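Local atomic coordinates of competence damage-inducible protein A (Enterobacter cloacae subsp. cloacae, PDB entry 5VU3), a protein that is of unknown function but belongs to the CinA family, some members of which deamidate nicotinamide mononucleotide, an activity that can only be inferred here. Residues A[15-20]-A[163-168]; A[45-50]-A[54-59]. All coordinates share one frame; numbering follows the deposited sequence.

Interaction 1: residues A[15-20]-A[163-168]; sequences AELTKK and ELVTKL
Val165 meets Leu17 and Lys20 in a helix-helix contact of an alpha/beta fold, where helix 14-28 packs against helix 149-167. The approach is light: about 133 Å² is buried in all, no hydrogen bond crosses, and the nearest CA atoms, those of Lys20 and Val165, are 7.0 Å apart. Along 163-168, Glu163 comes first and touches Trp132 of strand 127-134; Leu164, which does not reach 15-20, packs on Trp132 and Ile134 and also on Leu21, and so ties the two helices to the sheet. Next is Val165, whose CA-CB bond points at the other helix and whose two methyls divide the work. CG2 rests on the backbone of Leu17, 3.7 Å from its O. The same methyl lies 4.3 Å from Leu17 CD2, a loose approach beside the leucine's further packing on His158, Leu161 and Ala162 of the C-terminal helix. CG1, placed opposite the backbone N by a chi1 of 165°, faces Lys20 instead and sits 4.2 Å from its NZ. The lysine chain, bent at chi3 and again at chi4 (-92°), crosses the valine at about a right angle. This is apolar coverage of a partly exposed lysine, whose NZ lies near Arg24 NH2 and beside which an acetate ion, probably from the crystallisation liquor, is bound. Further on, Lys167 makes a cation-pi contact with Trp132, Leu168 packs on Leu21 and Leu25, and Ser169 OG gives a hydrogen bond to Val165 O.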
ATOM      1  N   ALA A  15      -1.061 -11.983 -11.446  1.00 19.87           N
ATOM      2  CA  ALA A  15      -0.842 -13.118 -10.551  1.00 19.07           C
ATOM      3  C   ALA A  15       0.239 -14.052 -11.082  1.00 21.09           C
ATOM      4  O   ALA A  15       1.054 -14.575 -10.311  1.00 19.38           O
ATOM      5  CB  ALA A  15      -2.148 -13.888 -10.337  1.00 21.79           C
ATOM      6  N   GLU A  16       0.259 -14.287 -12.396  1.00 18.47           N
ATOM      7  CA  GLU A  16       1.340 -15.073 -12.978  1.00 19.09           C
ATOM      8  C   GLU A  16       2.687 -14.386 -12.780  1.00 16.10           C
ATOM      9  O   GLU A  16       3.704 -15.047 -12.514  1.00 18.99           O
ATOM     10  CB  GLU A  16       1.074 -15.291 -14.465  1.00 18.35           C
ATOM     11  CG  GLU A  16       0.026 -16.348 -14.786  1.00 18.87           C
ATOM     12  CD  GLU A  16      -0.185 -16.497 -16.280  1.00 23.76           C
ATOM     13  OE1 GLU A  16       0.231 -17.536 -16.835  1.00 21.30           O
ATOM     14  OE2 GLU A  16      -0.758 -15.565 -16.895  1.00 20.06           O
ATOM     15  N   LEU A  17       2.711 -13.062 -12.922  1.00 14.91           N
ATOM     16  CA  LEU A  17       3.949 -12.298 -12.781  1.00 18.23           C
ATOM     17  C   LEU A  17       4.456 -12.317 -11.342  1.00 19.82           C
ATOM     18  O   LEU A  17       5.661 -12.445 -11.103  1.00 18.95           O
ATOM     19  CB  LEU A  17       3.721 -10.859 -13.247  1.00 18.80           C
ATOM     20  CG  LEU A  17       3.563 -10.617 -14.744  1.00 19.39           C
ATOM     21  CD1 LEU A  17       3.207  -9.143 -15.009  1.00 18.98           C
ATOM     22  CD2 LEU A  17       4.849 -10.995 -15.480  1.00 21.04           C
ATOM     23  N   THR A  18       3.557 -12.152 -10.366  1.00 17.13           N
ATOM     24  CA  THR A  18       4.024 -12.155  -8.982  1.00 20.44           C
ATOM     25  C   THR A  18       4.483 -13.547  -8.560  1.00 22.32           C
ATOM     26  O   THR A  18       5.406 -13.676  -7.742  1.00 23.10           O
ATOM     27  CB  THR A  18       2.943 -11.617  -8.036  1.00 21.42           C
ATOM     28  OG1 THR A  18       1.776 -12.452  -8.076  1.00 22.67           O
ATOM     29  CG2 THR A  18       2.571 -10.175  -8.405  1.00 18.40           C
ATOM     30  N   LYS A  19       3.888 -14.597  -9.126  1.00 21.83           N
ATOM     31  CA  LYS A  19       4.417 -15.940  -8.895  1.00 23.45           C
ATOM     32  C   LYS A  19       5.812 -16.091  -9.495  1.00 22.44           C
ATOM     33  O   LYS A  19       6.727 -16.618  -8.844  1.00 22.40           O
ATOM     34  CB  LYS A  19       3.465 -16.987  -9.469  1.00 22.42           C
ATOM     35  CG  LYS A  19       3.899 -18.417  -9.223  1.00 32.15           C
ATOM     36  CD  LYS A  19       2.837 -19.382  -9.727  1.00 40.50           C
ATOM     37  CE  LYS A  19       3.172 -20.819  -9.381  1.00 47.40           C
ATOM     38  NZ  LYS A  19       2.156 -21.741  -9.959  1.00 50.21           N
ATOM     39  N   LYS A  20       5.995 -15.629 -10.736  1.00 21.79           N
ATOM     40  CA  LYS A  20       7.318 -15.665 -11.356  1.00 27.53           C
ATOM     41  C   LYS A  20       8.324 -14.861 -10.539  1.00 26.54           C
ATOM     42  O   LYS A  20       9.454 -15.305 -10.302  1.00 27.72           O
ATOM     43  CB  LYS A  20       7.248 -15.112 -12.779  1.00 27.17           C
ATOM     44  CG  LYS A  20       6.899 -16.112 -13.867  1.00 34.87           C
ATOM     45  CD  LYS A  20       6.332 -15.385 -15.081  1.00 39.95           C
ATOM     46  CE  LYS A  20       6.736 -16.045 -16.389  1.00 54.64           C
ATOM     47  NZ  LYS A  20       7.987 -15.446 -16.939  1.00 61.18           N
ATOM     48  N   GLU A 163       8.402  -5.814 -16.211  1.00 18.03           N
ATOM     49  CA  GLU A 163       9.763  -5.348 -16.433  1.00 19.77           C
ATOM     50  C   GLU A 163      10.724  -5.914 -15.398  1.00 21.20           C
ATOM     51  O   GLU A 163      11.832  -6.336 -15.743  1.00 25.43           O
ATOM     52  CB  GLU A 163       9.784  -3.821 -16.420  1.00 24.03           C
ATOM     53  CG  GLU A 163       9.090  -3.213 -17.624  1.00 32.05           C
ATOM     54  CD  GLU A 163       9.492  -3.911 -18.913  1.00 41.82           C
ATOM     55  OE1 GLU A 163      10.591  -3.601 -19.420  1.00 41.42           O
ATOM     56  OE2 GLU A 163       8.721  -4.768 -19.409  1.00 45.16           O
ATOM     57  N   LEU A 164      10.327  -5.917 -14.122  1.00 20.91           N
ATOM     58  CA  LEU A 164      11.212  -6.446 -13.088  1.00 22.64           C
ATOM     59  C   LEU A 164      11.489  -7.926 -13.307  1.00 22.72           C
ATOM     60  O   LEU A 164      12.626  -8.382 -13.138  1.00 23.47           O
ATOM     61  CB  LEU A 164      10.616  -6.225 -11.696  1.00 21.10           C
ATOM     62  CG  LEU A 164      11.553  -6.664 -10.559  1.00 19.78           C
ATOM     63  CD1 LEU A 164      12.926  -5.995 -10.705  1.00 21.36           C
ATOM     64  CD2 LEU A 164      10.960  -6.372  -9.174  1.00 17.95           C
ATOM     65  N   VAL A 165      10.459  -8.696 -13.671  1.00 23.62           N
ATOM     66  CA  VAL A 165      10.658 -10.120 -13.936  1.00 25.54           C
ATOM     67  C   VAL A 165      11.714 -10.310 -15.017  1.00 31.91           C
ATOM     68  O   VAL A 165      12.639 -11.119 -14.879  1.00 34.73           O
ATOM     69  CB  VAL A 165       9.326 -10.789 -14.323  1.00 22.16           C
ATOM     70  CG1 VAL A 165       9.586 -12.156 -14.944  1.00 28.08           C
ATOM     71  CG2 VAL A 165       8.438 -10.932 -13.096  1.00 21.73           C
ATOM     72  N   THR A 166      11.592  -9.553 -16.108  1.00 29.41           N
ATOM     73  CA  THR A 166      12.573  -9.630 -17.185  1.00 31.75           C
ATOM     74  C   THR A 166      13.966  -9.271 -16.691  1.00 33.67           C
ATOM     75  O   THR A 166      14.942  -9.962 -17.009  1.00 40.95           O
ATOM     76  CB  THR A 166      12.164  -8.703 -18.327  1.00 34.70           C
ATOM     77  OG1 THR A 166      10.894  -9.119 -18.842  1.00 34.74           O
ATOM     78  CG2 THR A 166      13.202  -8.748 -19.446  1.00 39.23           C
ATOM     79  N   LYS A 167      14.077  -8.196 -15.906  1.00 31.71           N
ATOM     80  CA  LYS A 167      15.382  -7.763 -15.418  1.00 38.95           C
ATOM     81  C   LYS A 167      16.036  -8.799 -14.517  1.00 43.73           C
ATOM     82  O   LYS A 167      17.267  -8.817 -14.407  1.00 48.23           O
ATOM     83  CB  LYS A 167      15.246  -6.432 -14.676  1.00 37.31           C
ATOM     84  CG  LYS A 167      14.984  -5.244 -15.599  1.00 36.89           C
ATOM     85  CD  LYS A 167      14.443  -4.054 -14.825  1.00 33.61           C
ATOM     86  CE  LYS A 167      14.487  -2.779 -15.650  1.00 35.20           C
ATOM     87  NZ  LYS A 167      14.018  -2.973 -17.047  1.00 37.19           N
ATOM     88  N   LEU A 168      15.249  -9.666 -13.880  1.00 39.52           N
ATOM     89  CA  LEU A 168      15.787 -10.694 -12.999  1.00 45.65           C
ATOM     90  C   LEU A 168      15.887 -12.066 -13.657  1.00 51.16           C
ATOM     91  O   LEU A 168      16.271 -13.029 -12.988  1.00 57.42           O
ATOM     92  CB  LEU A 168      14.944 -10.796 -11.722  1.00 38.17           C
ATOM     93  CG  LEU A 168      14.858  -9.565 -10.816  1.00 33.08           C
ATOM     94  CD1 LEU A 168      13.757  -9.758  -9.793  1.00 29.20           C
ATOM     95  CD2 LEU A 168      16.193  -9.313 -10.115  1.00 38.02           C
TER

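Interaction 2: residues A[45-50]-A[54-59]; sequences VALCAE and ADFYDV
The ring of Tyr57 takes Leu47 over one face and Cys48 at its edge, which packs the helix of a beta-alpha-beta unit (strand 32-37, helix 42-49, strand 57-63) onto its second strand. The face contact is a CH-pi interaction: Leu47 CB stands 3.9 Å from the centroid of the Tyr57 ring, only 16° off the normal. Leu47 CD1 extends over the same face toward the phenol end, 3.7 Å from Tyr57 CE2, so the leucine spans the ring at about a right angle to the tyrosine side chain. The sulfur comes in differently. Cys48 SG is 5.0 Å from the centroid of the Tyr57 ring and 88° off the normal, hence practically in the ring plane, with Tyr57 CE1 at 3.8 Å; this is an edge-on sulfur-aromatic contact. A chi1 of -174° sends the tyrosine ring away from its own backbone N and against the helix, and a hydrogen bond between Tyr57 OH and Thr34 OG1 of the first strand should limit rotation of the phenol. Phe56 packs beside Leu47 and Glu50. Leu47 CD2 lies 4.2 Å from Phe56 CE1, the aliphatic part of Glu50 meets the neighbouring CZ, and the ring packs also on Ala22 and Leu25 of helix 14-28. The subunit interface is close by: Asp58 OD1 and OD2 hydrogen-bond to Phe64 N and Ser65 OG of the second subunit, and Cys48 packs on Gly40 of that chain. Glu50 meets the phenylalanine edge-on, its CB in the ring plane and 4.0 Å from Phe56 CZ.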
ATOM      1  N   VAL A  45      -0.698  -4.596  -2.960  1.00 15.87           N
ATOM      2  CA  VAL A  45      -1.756  -5.602  -2.863  1.00 20.13           C
ATOM      3  C   VAL A  45      -1.403  -6.821  -3.707  1.00 20.86           C
ATOM      4  O   VAL A  45      -1.530  -7.967  -3.259  1.00 19.64           O
ATOM      5  CB  VAL A  45      -3.113  -5.006  -3.284  1.00 20.28           C
ATOM      6  CG1 VAL A  45      -4.097  -6.124  -3.679  1.00 23.08           C
ATOM      7  CG2 VAL A  45      -3.705  -4.162  -2.157  1.00 17.04           C
ATOM      8  N   ALA A  46      -0.951  -6.588  -4.940  1.00 16.91           N
ATOM      9  CA  ALA A  46      -0.582  -7.696  -5.819  1.00 19.96           C
ATOM     10  C   ALA A  46       0.544  -8.525  -5.217  1.00 18.98           C
ATOM     11  O   ALA A  46       0.510  -9.762  -5.263  1.00 17.07           O
ATOM     12  CB  ALA A  46      -0.173  -7.162  -7.191  1.00 21.41           C
ATOM     13  N   LEU A  47       1.549  -7.860  -4.638  1.00 15.50           N
ATOM     14  CA  LEU A  47       2.679  -8.584  -4.066  1.00 16.41           C
ATOM     15  C   LEU A  47       2.282  -9.317  -2.791  1.00 18.53           C
ATOM     16  O   LEU A  47       2.793 -10.409  -2.521  1.00 19.66           O
ATOM     17  CB  LEU A  47       3.839  -7.615  -3.811  1.00 19.49           C
ATOM     18  CG  LEU A  47       4.442  -7.024  -5.095  1.00 19.95           C
ATOM     19  CD1 LEU A  47       5.227  -5.744  -4.797  1.00 18.83           C
ATOM     20  CD2 LEU A  47       5.329  -8.044  -5.799  1.00 16.01           C
ATOM     21  N   CYS A  48       1.358  -8.756  -2.010  1.00 20.05           N
ATOM     22  CA  CYS A  48       0.906  -9.437  -0.805  1.00 19.65           C
ATOM     23  C   CYS A  48      -0.071 -10.563  -1.095  1.00 21.08           C
ATOM     24  O   CYS A  48      -0.335 -11.372  -0.199  1.00 22.26           O
ATOM     25  CB  CYS A  48       0.250  -8.445   0.160  1.00 16.91           C
ATOM     26  SG  CYS A  48       1.426  -7.310   0.916  1.00 19.72           S
ATOM     27  N   ALA A  49      -0.635 -10.620  -2.302  1.00 20.58           N
ATOM     28  CA  ALA A  49      -1.519 -11.726  -2.645  1.00 24.36           C
ATOM     29  C   ALA A  49      -0.740 -12.992  -2.944  1.00 26.97           C
ATOM     30  O   ALA A  49      -1.318 -14.087  -2.908  1.00 23.92           O
ATOM     31  CB  ALA A  49      -2.392 -11.355  -3.843  1.00 27.10           C
ATOM     32  N   GLU A  50       0.550 -12.853  -3.237  1.00 24.44           N
ATOM     33  CA  GLU A  50       1.403 -13.987  -3.550  1.00 29.54           C
ATOM     34  C   GLU A  50       1.460 -14.966  -2.388  1.00 31.99           C
ATOM     35  O   GLU A  50       1.563 -14.572  -1.223  1.00 32.90           O
ATOM     36  CB  GLU A  50       2.812 -13.498  -3.876  1.00 32.14           C
ATOM     37  CG  GLU A  50       3.220 -13.678  -5.323  1.00 38.71           C
ATOM     38  CD  GLU A  50       2.800 -15.012  -5.896  1.00 47.94           C
ATOM     39  OE1 GLU A  50       3.296 -16.061  -5.422  1.00 52.30           O
ATOM     40  OE2 GLU A  50       1.963 -15.009  -6.825  1.00 51.63           O
ATOM     41  N   ALA A  54       5.586 -13.535   2.242  1.00 27.56           N
ATOM     42  CA  ALA A  54       6.375 -13.314   3.448  1.00 30.84           C
ATOM     43  C   ALA A  54       7.856 -13.571   3.229  1.00 31.64           C
ATOM     44  O   ALA A  54       8.681 -13.062   3.997  1.00 31.39           O
ATOM     45  CB  ALA A  54       5.867 -14.205   4.581  1.00 33.52           C
ATOM     46  N   ASP A  55       8.207 -14.342   2.203  1.00 28.41           N
ATOM     47  CA  ASP A  55       9.580 -14.754   1.948  1.00 27.99           C
ATOM     48  C   ASP A  55      10.366 -13.765   1.089  1.00 26.90           C
ATOM     49  O   ASP A  55      11.567 -13.981   0.874  1.00 30.33           O
ATOM     50  CB  ASP A  55       9.586 -16.129   1.269  1.00 29.91           C
ATOM     51  CG  ASP A  55       9.168 -17.247   2.206  1.00 41.31           C
ATOM     52  OD1 ASP A  55       9.416 -17.125   3.425  1.00 43.56           O
ATOM     53  OD2 ASP A  55       8.600 -18.252   1.724  1.00 43.68           O
ATOM     54  N   PHE A  56       9.737 -12.701   0.584  1.00 23.74           N
ATOM     55  CA  PHE A  56      10.458 -11.797  -0.311  1.00 25.96           C
ATOM     56  C   PHE A  56       9.954 -10.359  -0.273  1.00 23.62           C
ATOM     57  O   PHE A  56      10.616  -9.461  -0.807  1.00 22.05           O
ATOM     58  CB  PHE A  56      10.402 -12.322  -1.756  1.00 26.18           C
ATOM     59  CG  PHE A  56       9.031 -12.250  -2.389  1.00 23.93           C
ATOM     60  CD1 PHE A  56       8.625 -11.119  -3.088  1.00 23.97           C
ATOM     61  CD2 PHE A  56       8.154 -13.318  -2.289  1.00 28.14           C
ATOM     62  CE1 PHE A  56       7.366 -11.048  -3.653  1.00 24.77           C
ATOM     63  CE2 PHE A  56       6.898 -13.259  -2.863  1.00 26.68           C
ATOM     64  CZ  PHE A  56       6.503 -12.128  -3.542  1.00 24.50           C
ATOM     65  N   TYR A  57       8.789 -10.111   0.325  1.00 18.77           N
ATOM     66  CA  TYR A  57       8.215  -8.773   0.323  1.00 18.21           C
ATOM     67  C   TYR A  57       7.892  -8.367   1.751  1.00 22.72           C
ATOM     68  O   TYR A  57       7.271  -9.132   2.496  1.00 23.86           O
ATOM     69  CB  TYR A  57       6.959  -8.701  -0.563  1.00 15.36           C
ATOM     70  CG  TYR A  57       6.387  -7.303  -0.729  1.00 19.76           C
ATOM     71  CD1 TYR A  57       5.095  -7.014  -0.324  1.00 21.41           C
ATOM     72  CD2 TYR A  57       7.139  -6.279  -1.302  1.00 16.64           C
ATOM     73  CE1 TYR A  57       4.559  -5.738  -0.469  1.00 20.29           C
ATOM     74  CE2 TYR A  57       6.614  -4.997  -1.451  1.00 15.80           C
ATOM     75  CZ  TYR A  57       5.317  -4.739  -1.041  1.00 23.01           C
ATOM     76  OH  TYR A  57       4.778  -3.478  -1.189  1.00 21.56           O
ATOM     77  N   ASP A  58       8.328  -7.166   2.132  1.00 20.55           N
ATOM     78  CA  ASP A  58       8.130  -6.672   3.489  1.00 23.81           C
ATOM     79  C   ASP A  58       7.430  -5.310   3.463  1.00 24.60           C
ATOM     80  O   ASP A  58       6.284  -5.217   3.902  1.00 21.87           O
ATOM     81  CB  ASP A  58       9.471  -6.606   4.222  1.00 22.09           C
ATOM     82  CG  ASP A  58       9.323  -6.317   5.706  1.00 24.48           C
ATOM     83  OD1 ASP A  58       8.180  -6.192   6.189  1.00 27.51           O
ATOM     84  OD2 ASP A  58      10.357  -6.217   6.400  1.00 27.26           O
ATOM     85  N   VAL A  59       8.070  -4.278   2.929  1.00 19.86           N
ATOM     86  CA  VAL A  59       7.635  -2.898   3.116  1.00 20.08           C
ATOM     87  C   VAL A  59       7.043  -2.369   1.819  1.00 19.70           C
ATOM     88  O   VAL A  59       7.646  -2.504   0.746  1.00 19.48           O
ATOM     89  CB  VAL A  59       8.796  -2.007   3.583  1.00 17.77           C
ATOM     90  CG1 VAL A  59       8.377  -0.530   3.574  1.00 18.49           C
ATOM     91  CG2 VAL A  59       9.272  -2.454   4.963  1.00 19.93           C
TER

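In the fold
From the N terminus, helix 14-28 opens the larger loop, which interaction 1 closes 143 residues later, when helix 149-167 returns to pack against 15-20. Interaction 2 is nested inside it and is far more local: 45-50 and 54-59 are joined by three residues, and their contact closes the turn from helix 42-49 into strand 57-63, outermost in the sheet of this chain. The loops do not cross, yet the contacts touch, with centres 13 Å apart. Thr18 OG1 lies 2.9 Å from Glu50 OE2, a probable hydrogen bond, and Thr18 CG2 is 3.8 Å from Ala46 O. Helix 14-28 thus lies against both helix 149-167 and the helix of the beta-alpha-beta unit.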